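Local coordinates for fructooligosaccharide ABC transporter substrate-binding protein FusA (Streptococcus pneumoniae, PDB 5G5Y) that captures short- and long-chain fructooligosaccharides, preferring tetrasaccharides and larger, and delivers them to an ABC importer, at residues 47-52 with 63-68; 107-112 with 118-123; 170-173 with 179-182; 256-259 with 263-266. All blocks are in the same frame, centred on the assembly; numbering follows the deposited sequence.

Contact 1 (47-52 with 63-68). With ZN (zinc ion), chain I.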
# COMPACT_ATOMS: atom_id res chain seq x y z
N GLU A 47 -21.66 -4.44 3.93
CA GLU A 47 -23.07 -4.28 4.29
C GLU A 47 -23.77 -5.61 4.65
O GLU A 47 -24.49 -5.68 5.64
CB GLU A 47 -23.90 -3.56 3.21
CG GLU A 47 -25.26 -3.10 3.77
CD GLU A 47 -25.13 -2.48 5.17
OE1 GLU A 47 -24.40 -1.45 5.26
OE2 GLU A 47 -25.67 -3.02 6.18
N LYS A 48 -23.51 -6.64 3.86
CA LYS A 48 -24.11 -7.94 4.09
C LYS A 48 -23.61 -8.54 5.41
O LYS A 48 -24.40 -9.06 6.20
CB LYS A 48 -23.87 -8.84 2.89
CG LYS A 48 -24.67 -8.38 1.66
CD LYS A 48 -24.31 -9.15 0.41
CE LYS A 48 -25.15 -8.73 -0.80
NZ LYS A 48 -24.56 -9.32 -2.03
N ARG A 49 -22.31 -8.41 5.67
CA ARG A 49 -21.73 -8.79 6.96
C ARG A 49 -22.36 -8.04 8.13
O ARG A 49 -22.78 -8.66 9.10
CB ARG A 49 -20.21 -8.58 6.94
CG ARG A 49 -19.54 -8.90 8.27
CD ARG A 49 -18.22 -8.20 8.45
NE ARG A 49 -18.41 -6.78 8.42
CZ ARG A 49 -17.57 -5.88 7.95
NH1 ARG A 49 -16.38 -6.22 7.49
NH2 ARG A 49 -17.93 -4.59 7.96
N ASN A 50 -22.48 -6.72 8.02
CA ASN A 50 -23.08 -5.92 9.10
C ASN A 50 -24.55 -6.28 9.40
O ASN A 50 -24.96 -6.30 10.58
CB ASN A 50 -22.92 -4.41 8.81
CG ASN A 50 -21.47 -3.94 8.83
OD1 ASN A 50 -20.56 -4.62 9.34
ND2 ASN A 50 -21.23 -2.78 8.23
N LEU A 51 -25.33 -6.62 8.37
CA LEU A 51 -26.72 -7.08 8.57
C LEU A 51 -26.79 -8.42 9.30
O LEU A 51 -27.63 -8.61 10.18
CB LEU A 51 -27.48 -7.21 7.24
CG LEU A 51 -27.97 -5.90 6.65
CD1 LEU A 51 -28.42 -6.12 5.23
CD2 LEU A 51 -29.07 -5.29 7.50
N ASP A 52 -25.87 -9.31 8.97
CA ASP A 52 -25.74 -10.58 9.70
C ASP A 52 -25.39 -10.40 11.17
O ASP A 52 -25.99 -11.06 12.03
CB ASP A 52 -24.72 -11.50 8.99
CG ASP A 52 -25.26 -12.05 7.70
OD1 ASP A 52 -26.46 -11.82 7.49
OD2 ASP A 52 -24.53 -12.67 6.89
N HIS A 63 -14.15 -14.82 7.41
CA HIS A 63 -12.93 -15.06 6.65
C HIS A 63 -12.79 -13.99 5.57
O HIS A 63 -13.76 -13.62 4.92
CB HIS A 63 -13.04 -16.44 6.06
CG HIS A 63 -11.96 -16.83 5.12
ND1 HIS A 63 -12.05 -16.58 3.78
CD2 HIS A 63 -10.82 -17.53 5.30
CE1 HIS A 63 -10.99 -17.08 3.16
NE2 HIS A 63 -10.24 -17.68 4.06
N ASN A 64 -11.57 -13.50 5.39
CA ASN A 64 -11.28 -12.48 4.38
C ASN A 64 -12.04 -11.19 4.66
O ASN A 64 -12.51 -10.51 3.78
CB ASN A 64 -11.54 -13.04 2.96
CG ASN A 64 -10.67 -12.41 1.90
OD1 ASN A 64 -9.53 -12.02 2.16
ND2 ASN A 64 -11.18 -12.35 0.66
N ASP A 65 -12.09 -10.85 5.93
CA ASP A 65 -12.98 -9.83 6.47
C ASP A 65 -12.64 -8.36 6.18
O ASP A 65 -13.57 -7.54 6.05
CB ASP A 65 -13.03 -9.99 7.99
CG ASP A 65 -14.08 -9.06 8.66
OD1 ASP A 65 -15.06 -8.58 7.98
OD2 ASP A 65 -13.90 -8.84 9.87
N GLY A 66 -11.37 -8.01 6.21
CA GLY A 66 -10.94 -6.60 6.01
C GLY A 66 -11.56 -5.46 6.85
O GLY A 66 -11.64 -4.33 6.38
N ALA A 67 -11.96 -5.70 8.09
CA ALA A 67 -12.61 -4.65 8.88
C ALA A 67 -11.65 -3.54 9.34
O ALA A 67 -10.46 -3.79 9.47
CB ALA A 67 -13.24 -5.25 10.10
N SER A 68 -12.20 -2.35 9.60
CA SER A 68 -11.44 -1.25 10.18
C SER A 68 -11.17 -1.47 11.69
O SER A 68 -11.84 -2.29 12.35
CB SER A 68 -12.19 0.07 9.98
OG SER A 68 -13.29 0.13 10.88
ZN ZN I . -27.57 -11.92 5.73
O HOH W 1 -26.68 -10.22 4.98
O HOH W 2 -28.25 -13.80 6.53
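Asp65 OD1 takes a hydrogen bond from Arg49 NH1 at 2.7 Å, a salt bridge between helix residues 47-52 and the loop 63-68. The carboxylate oxygen is met on its syn side, with the donor 28° out of the carboxylate plane. Seen from the arginine, that oxygen lies at the guanidinium edge, near its plane. The two flat groups stand almost perpendicular, 85° apart. Arg49 CD also comes close, 3.2 Å from Asp65 OD1. The arginine chain runs out with CG anti to the backbone N (chi1 177°) and bends at chi3, which turns the head group across the end of Asp65. A second grip fixes its rotation. Arg49 NE and Arg49 NH2 both donate to Asn50 OD1, at 3.2 Å and 3.0 Å, from the same face of the Asn50 amide. Helix 45-55 is the helix of a beta-alpha-beta crossover from strand 34-41 to strand 61-63, passing strand 3-10 between them. The loop then leads into helix 69-77, with Ser68 as N-cap. Trp75 of that helix touches Arg49, Asp65 and Ala67. Ala67 CB lies obliquely to the guanidinium, 4.2 Å from Arg49 NH1. Asp65 lies about 6 Å, side chain to side chain, from Lys309, a substrate-binding residue. Farther along the helix, Asp52 OD1 binds a zinc ion at 2.1 Å.

Contact 2 (107-112 with 118-123)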
# COMPACT_ATOMS: atom_id res chain seq x y z
N ALA A 107 3.18 -6.94 17.88
CA ALA A 107 2.81 -5.62 18.39
C ALA A 107 1.68 -5.01 17.55
O ALA A 107 0.73 -4.45 18.10
CB ALA A 107 4.03 -4.71 18.46
N LEU A 108 1.74 -5.16 16.24
CA LEU A 108 0.70 -4.61 15.35
C LEU A 108 -0.65 -5.31 15.51
O LEU A 108 -1.69 -4.71 15.24
CB LEU A 108 1.16 -4.69 13.90
CG LEU A 108 2.41 -3.90 13.46
CD1 LEU A 108 2.62 -4.05 11.96
CD2 LEU A 108 2.36 -2.43 13.84
N MET A 109 -0.62 -6.58 15.96
CA MET A 109 -1.80 -7.38 16.11
C MET A 109 -2.53 -7.10 17.43
O MET A 109 -3.71 -7.39 17.56
CB MET A 109 -1.45 -8.87 16.00
CG MET A 109 -1.00 -9.30 14.62
SD MET A 109 -0.30 -10.97 14.68
CE MET A 109 -1.64 -11.97 15.29
N THR A 110 -1.83 -6.50 18.39
CA THR A 110 -2.32 -6.42 19.78
C THR A 110 -3.02 -5.10 20.04
O THR A 110 -2.43 -4.06 19.81
CB THR A 110 -1.13 -6.59 20.75
OG1 THR A 110 -0.54 -7.88 20.55
CG2 THR A 110 -1.55 -6.54 22.18
N ALA A 111 -4.26 -5.15 20.53
CA ALA A 111 -5.02 -3.94 20.86
C ALA A 111 -4.45 -3.27 22.11
O ALA A 111 -3.72 -3.91 22.86
CB ALA A 111 -6.47 -4.29 21.04
N PRO A 112 -4.73 -1.98 22.33
CA PRO A 112 -4.13 -1.44 23.56
C PRO A 112 -4.64 -2.11 24.87
O PRO A 112 -3.94 -2.04 25.84
CB PRO A 112 -4.46 0.06 23.51
CG PRO A 112 -4.86 0.32 22.09
CD PRO A 112 -5.49 -0.95 21.60
N SER A 118 -7.91 -10.47 15.88
CA SER A 118 -8.01 -10.81 14.47
C SER A 118 -6.72 -11.39 13.98
O SER A 118 -5.68 -11.23 14.62
CB SER A 118 -8.41 -9.57 13.62
OG SER A 118 -7.44 -8.57 13.61
N PHE A 119 -6.78 -12.07 12.85
CA PHE A 119 -5.60 -12.66 12.25
C PHE A 119 -5.24 -11.90 10.96
O PHE A 119 -6.10 -11.68 10.11
CB PHE A 119 -5.85 -14.12 11.92
CG PHE A 119 -6.17 -14.96 13.13
CD1 PHE A 119 -5.14 -15.52 13.88
CD2 PHE A 119 -7.46 -15.18 13.53
CE1 PHE A 119 -5.41 -16.29 15.00
CE2 PHE A 119 -7.74 -15.98 14.66
CZ PHE A 119 -6.72 -16.53 15.38
N PRO A 120 -3.95 -11.54 10.80
CA PRO A 120 -3.58 -10.61 9.77
C PRO A 120 -3.27 -11.26 8.42
O PRO A 120 -3.04 -12.49 8.30
CB PRO A 120 -2.30 -9.98 10.33
CG PRO A 120 -1.68 -11.08 11.08
CD PRO A 120 -2.84 -11.75 11.76
N TRP A 121 -3.32 -10.40 7.42
CA TRP A 121 -2.64 -10.62 6.13
C TRP A 121 -1.29 -9.91 6.20
O TRP A 121 -1.23 -8.71 6.48
CB TRP A 121 -3.49 -10.06 4.99
CG TRP A 121 -2.83 -9.96 3.63
CD1 TRP A 121 -2.72 -10.95 2.69
CD2 TRP A 121 -2.28 -8.76 3.03
NE1 TRP A 121 -2.12 -10.44 1.55
CE2 TRP A 121 -1.87 -9.11 1.73
CE3 TRP A 121 -2.15 -7.43 3.46
CZ2 TRP A 121 -1.29 -8.18 0.87
CZ3 TRP A 121 -1.57 -6.51 2.60
CH2 TRP A 121 -1.12 -6.90 1.34
N ILE A 122 -0.22 -10.66 5.90
CA ILE A 122 1.13 -10.15 5.82
C ILE A 122 1.70 -10.52 4.45
O ILE A 122 1.75 -11.71 4.09
CB ILE A 122 2.04 -10.74 6.93
CG1 ILE A 122 1.55 -10.35 8.35
CG2 ILE A 122 3.46 -10.26 6.74
CD1 ILE A 122 2.07 -11.24 9.47
N GLU A 123 2.13 -9.51 3.71
CA GLU A 123 2.80 -9.71 2.41
C GLU A 123 4.03 -8.84 2.33
O GLU A 123 3.94 -7.63 2.01
CB GLU A 123 1.86 -9.40 1.25
CG GLU A 123 2.39 -9.71 -0.14
CD GLU A 123 1.51 -9.12 -1.25
OE1 GLU A 123 1.64 -7.90 -1.53
OE2 GLU A 123 0.66 -9.84 -1.83
O HOH W 3 -6.29 -7.74 16.32
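Met109 and Pro120 meet with their side chains at about a right angle. The methionine reaches from helix 104-109 and sets CG, SD and CE against Pro120 CG and CD. Its methyl group CE is the nearest part, 3.7 Å from Pro120 CD. The sulfur SD sits 3.9 Å from Pro120 CG, and Met109 CG approaches the same ring carbon at 4.0 Å. Three successive atom positions of the methionine therefore share two ring carbons. The chain is extended through chi2 and turns at chi3 (59°), which brings the methyl to Pro120 CD. The same methyl comes within 4.2 Å of Ser118 O, so it also packs against the backbone just before Phe119. All three touching residues are buried.

No direct hydrogen bond spans the two segments. A water bridges them instead, donating to Met109 O at 2.9 Å and to Ser118 OG at 3.1 Å. Ser118 OG is also hydrogen-bonded to Arg307 O, while Arg307 NH1 holds Leu108 O. Phe305 of the neighbouring strand 305-306 packs on Leu108, Pro120 and Ile122.

The contact joins the end region of helix 104-109 to the chain entering strand 121-123, the middle strand of a small mixed sheet. That strand carries Glu123, a substrate-binding residue. Pro120 also lies about 7 Å, side chain to side chain, from substrate-binding Lys309. The apolar packing is probably part of the framework of the sugar site in this solute-binding protein.

Contact 3 (170-173 with 179-182). With CA (calcium ion), chain C.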
# COMPACT_ATOMS: atom_id res chain seq x y z
N GLY A 170 11.02 22.73 -27.42
CA GLY A 170 11.92 22.07 -28.38
C GLY A 170 11.29 21.09 -29.34
O GLY A 170 11.98 20.50 -30.15
N ASP A 171 9.98 20.87 -29.23
CA ASP A 171 9.28 19.90 -30.05
C ASP A 171 10.03 18.55 -30.18
O ASP A 171 10.36 18.12 -31.29
CB ASP A 171 8.93 20.52 -31.42
CG ASP A 171 8.08 19.60 -32.29
OD1 ASP A 171 7.15 18.94 -31.75
OD2 ASP A 171 8.33 19.56 -33.53
N PRO A 172 10.31 17.87 -29.04
CA PRO A 172 11.06 16.61 -29.13
C PRO A 172 10.35 15.48 -29.90
O PRO A 172 11.02 14.62 -30.46
CB PRO A 172 11.28 16.21 -27.66
CG PRO A 172 10.22 16.94 -26.90
CD PRO A 172 10.12 18.27 -27.63
N ASN A 173 9.02 15.46 -29.94
CA ASN A 173 8.35 14.44 -30.76
C ASN A 173 8.28 14.79 -32.28
O ASN A 173 7.69 14.05 -33.05
CB ASN A 173 6.98 14.05 -30.19
CG ASN A 173 5.91 15.10 -30.42
OD1 ASN A 173 6.12 16.11 -31.09
ND2 ASN A 173 4.74 14.87 -29.83
N ASP A 179 2.66 20.39 -28.42
CA ASP A 179 1.77 19.40 -27.80
C ASP A 179 2.40 18.72 -26.56
O ASP A 179 1.69 18.09 -25.78
CB ASP A 179 1.35 18.35 -28.84
CG ASP A 179 2.52 17.52 -29.39
OD1 ASP A 179 3.66 18.02 -29.65
OD2 ASP A 179 2.28 16.33 -29.64
N GLU A 180 3.71 18.87 -26.39
CA GLU A 180 4.43 18.27 -25.26
C GLU A 180 3.90 18.87 -23.93
O GLU A 180 3.78 20.10 -23.80
CB GLU A 180 5.94 18.49 -25.40
CG GLU A 180 6.65 17.65 -26.46
CD GLU A 180 6.60 18.21 -27.90
OE1 GLU A 180 6.00 19.28 -28.13
OE2 GLU A 180 7.17 17.56 -28.83
N ILE A 181 3.55 17.99 -22.99
CA ILE A 181 3.14 18.38 -21.65
C ILE A 181 4.36 18.08 -20.80
O ILE A 181 4.64 16.92 -20.54
CB ILE A 181 1.92 17.59 -21.16
CG1 ILE A 181 0.74 17.76 -22.14
CG2 ILE A 181 1.51 18.04 -19.75
CD1 ILE A 181 -0.47 16.91 -21.85
N PRO A 182 5.12 19.10 -20.40
CA PRO A 182 6.38 18.79 -19.73
C PRO A 182 6.27 18.00 -18.43
O PRO A 182 7.06 17.07 -18.21
CB PRO A 182 6.99 20.17 -19.48
CG PRO A 182 6.40 21.00 -20.61
CD PRO A 182 5.00 20.55 -20.68
CA CA C . 5.52 18.44 -30.56
O HOH W 4 7.52 21.55 -28.06
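A calcium-binding loop draws residues 170-173 and 179-182 round one ion. The spacing of its ligands, Asp171, Asn173, Asn175, Glu177, Asp179 and Glu180, resembles that of an EF-hand loop, though it leads from a helix into a strand. Calcium binding is essential for translocation of fructooligosaccharides by the transporter. Asp171 OD1 and Asp179 OD1 each bind calcium at 2.1 Å. Asn173 OD1 binds it at 2.5 Å. Glu180 is bidentate, with OE2 at 2.5 Å and OE1 at 2.6 Å from the calcium. Asn175 OD1 and the backbone oxygen of Glu177 complete the shell. The ion accounts for the crowding of oxygens, such as Asn173 OD1 and Glu180 OE2, only 2.9 Å apart.

Hydrogen bonds among the ligands brace the first shell. Asn173 N donates to Glu180 OE2 with a nearly straight N-H...O angle of 166°, so this oxygen serves both the metal and the backbone of Asn173. The amide of Asn173 is used at both ends: OD1 faces calcium, and ND2 donates to Asp179 OD2 at 2.9 Å, on the syn side of that carboxylate. Glu180 bends at chi2 (84°), folding its carboxylate back toward the ion and against the Pro172 ring. A water links Asp171 N to Glu180 OE1. Asp171 OD2, turned from the metal, is held by Gly176 N.

The loop leaves helix 157-169 and runs into strand 181-183, an outer strand of a mixed sheet beside strand 264-269. Trp145 of helix 143-148 packs against Pro172, Asn173 and Glu180.

Contact 4 (256-259 with 263-266)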
# COMPACT_ATOMS: atom_id res chain seq x y z
N ILE A 256 -4.17 8.69 -18.13
CA ILE A 256 -3.64 7.57 -18.92
C ILE A 256 -3.92 7.67 -20.44
O ILE A 256 -3.18 7.11 -21.23
CB ILE A 256 -4.03 6.19 -18.35
CG1 ILE A 256 -5.50 5.89 -18.55
CG2 ILE A 256 -3.67 6.12 -16.87
CD1 ILE A 256 -5.86 4.47 -18.15
N ALA A 257 -4.97 8.39 -20.85
CA ALA A 257 -5.17 8.66 -22.30
C ALA A 257 -4.03 9.49 -22.86
O ALA A 257 -3.46 9.17 -23.91
CB ALA A 257 -6.51 9.37 -22.54
N LYS A 258 -3.66 10.55 -22.13
CA LYS A 258 -2.53 11.36 -22.51
C LYS A 258 -1.21 10.61 -22.37
O LYS A 258 -0.33 10.75 -23.21
CB LYS A 258 -2.46 12.63 -21.67
CG LYS A 258 -3.56 13.60 -22.02
CD LYS A 258 -3.48 14.85 -21.16
CE LYS A 258 -4.05 14.63 -19.77
NZ LYS A 258 -4.06 15.94 -19.08
N GLY A 259 -1.09 9.80 -21.31
CA GLY A 259 0.09 8.93 -21.17
C GLY A 259 0.25 7.91 -22.29
O GLY A 259 1.35 7.72 -22.80
N LYS A 263 2.41 11.94 -24.29
CA LYS A 263 2.43 13.42 -24.26
C LYS A 263 3.22 14.01 -23.08
O LYS A 263 3.51 15.22 -23.06
CB LYS A 263 1.00 13.93 -24.25
CG LYS A 263 0.22 13.65 -25.54
CD LYS A 263 0.68 14.56 -26.68
CE LYS A 263 0.08 14.19 -28.04
NZ LYS A 263 -1.39 14.00 -27.97
N PHE A 264 3.60 13.15 -22.13
CA PHE A 264 4.20 13.61 -20.89
C PHE A 264 5.72 13.63 -20.97
O PHE A 264 6.35 12.71 -21.53
CB PHE A 264 3.80 12.70 -19.72
CG PHE A 264 2.34 12.72 -19.36
CD1 PHE A 264 1.55 13.86 -19.47
CD2 PHE A 264 1.77 11.58 -18.80
CE1 PHE A 264 0.24 13.84 -19.04
CE2 PHE A 264 0.46 11.56 -18.38
CZ PHE A 264 -0.31 12.69 -18.50
N GLY A 265 6.33 14.69 -20.44
CA GLY A 265 7.76 14.74 -20.28
C GLY A 265 8.20 14.01 -19.01
O GLY A 265 9.06 13.13 -19.05
N VAL A 266 7.64 14.45 -17.89
CA VAL A 266 7.88 13.86 -16.57
C VAL A 266 6.50 13.66 -15.99
O VAL A 266 5.67 14.56 -16.06
CB VAL A 266 8.74 14.77 -15.65
CG1 VAL A 266 8.79 14.25 -14.20
CG2 VAL A 266 10.14 14.93 -16.23
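Phe264 packs its ring against the backbone and CB of the helix at Lys258 and Gly259. Lys258 C lies over one face of the ring. Phe264 CZ is 3.8 Å from Lys258 CB, and Phe264 CE2 is 3.8 Å from Gly259 N, which comes in obliquely. Phe264 CE2 also lies 3.9 Å from Gly259 CA. Both Phe264 and Gly259 are buried. Tyr255 and Tyr267 also meet the ring, at inclined angles.

A backbone bond closes the turn beside this packing. Lys263 N donates to Lys258 O at 3.2 Å, with an N-H...O angle of 164°. The chain thus leaves helix 252-260 through a short connection and enters strand 264-269, an inner strand of a mixed sheet, between strands 181-183 and 138-142.

The two lysine chains lie on the partly exposed side, where little beyond their first carbons touches the other segment. Lys263 lays only the base of its chain, CB and CG, near Lys258 O, with CB at 3.6 Å. It then bends at chi2 (-74°) and again at chi4, and its outer part leads away from the helix to pack on Asp179 of the calcium site. Lys258 likewise gives only CB to the ring. Its chain bends at chi3, and NZ is held elsewhere, by salt bridges with Glu246 and Asp244 and a hydrogen bond with His250.

In the fold
From the N terminus the four contacts follow in series; none nests or crosses. Contact 1 closes the chain from helix 45-55 through strand 61-63 to the loop before helix 69-77. Contact 2 closes the short loop from helix 104-109 to strand 121-123. Their centres lie about 17 Å apart, and their nearest atoms about 7 Å, without touching. Contact 3 closes the calcium loop between helix 157-169 and strand 181-183. It lies across the chain's centre from contacts 1 and 2. Contact 4 closes the turn from helix 252-260 into strand 264-269. Contacts 3 and 4 touch, because strands 181-183 and 264-269 are neighbours in one sheet.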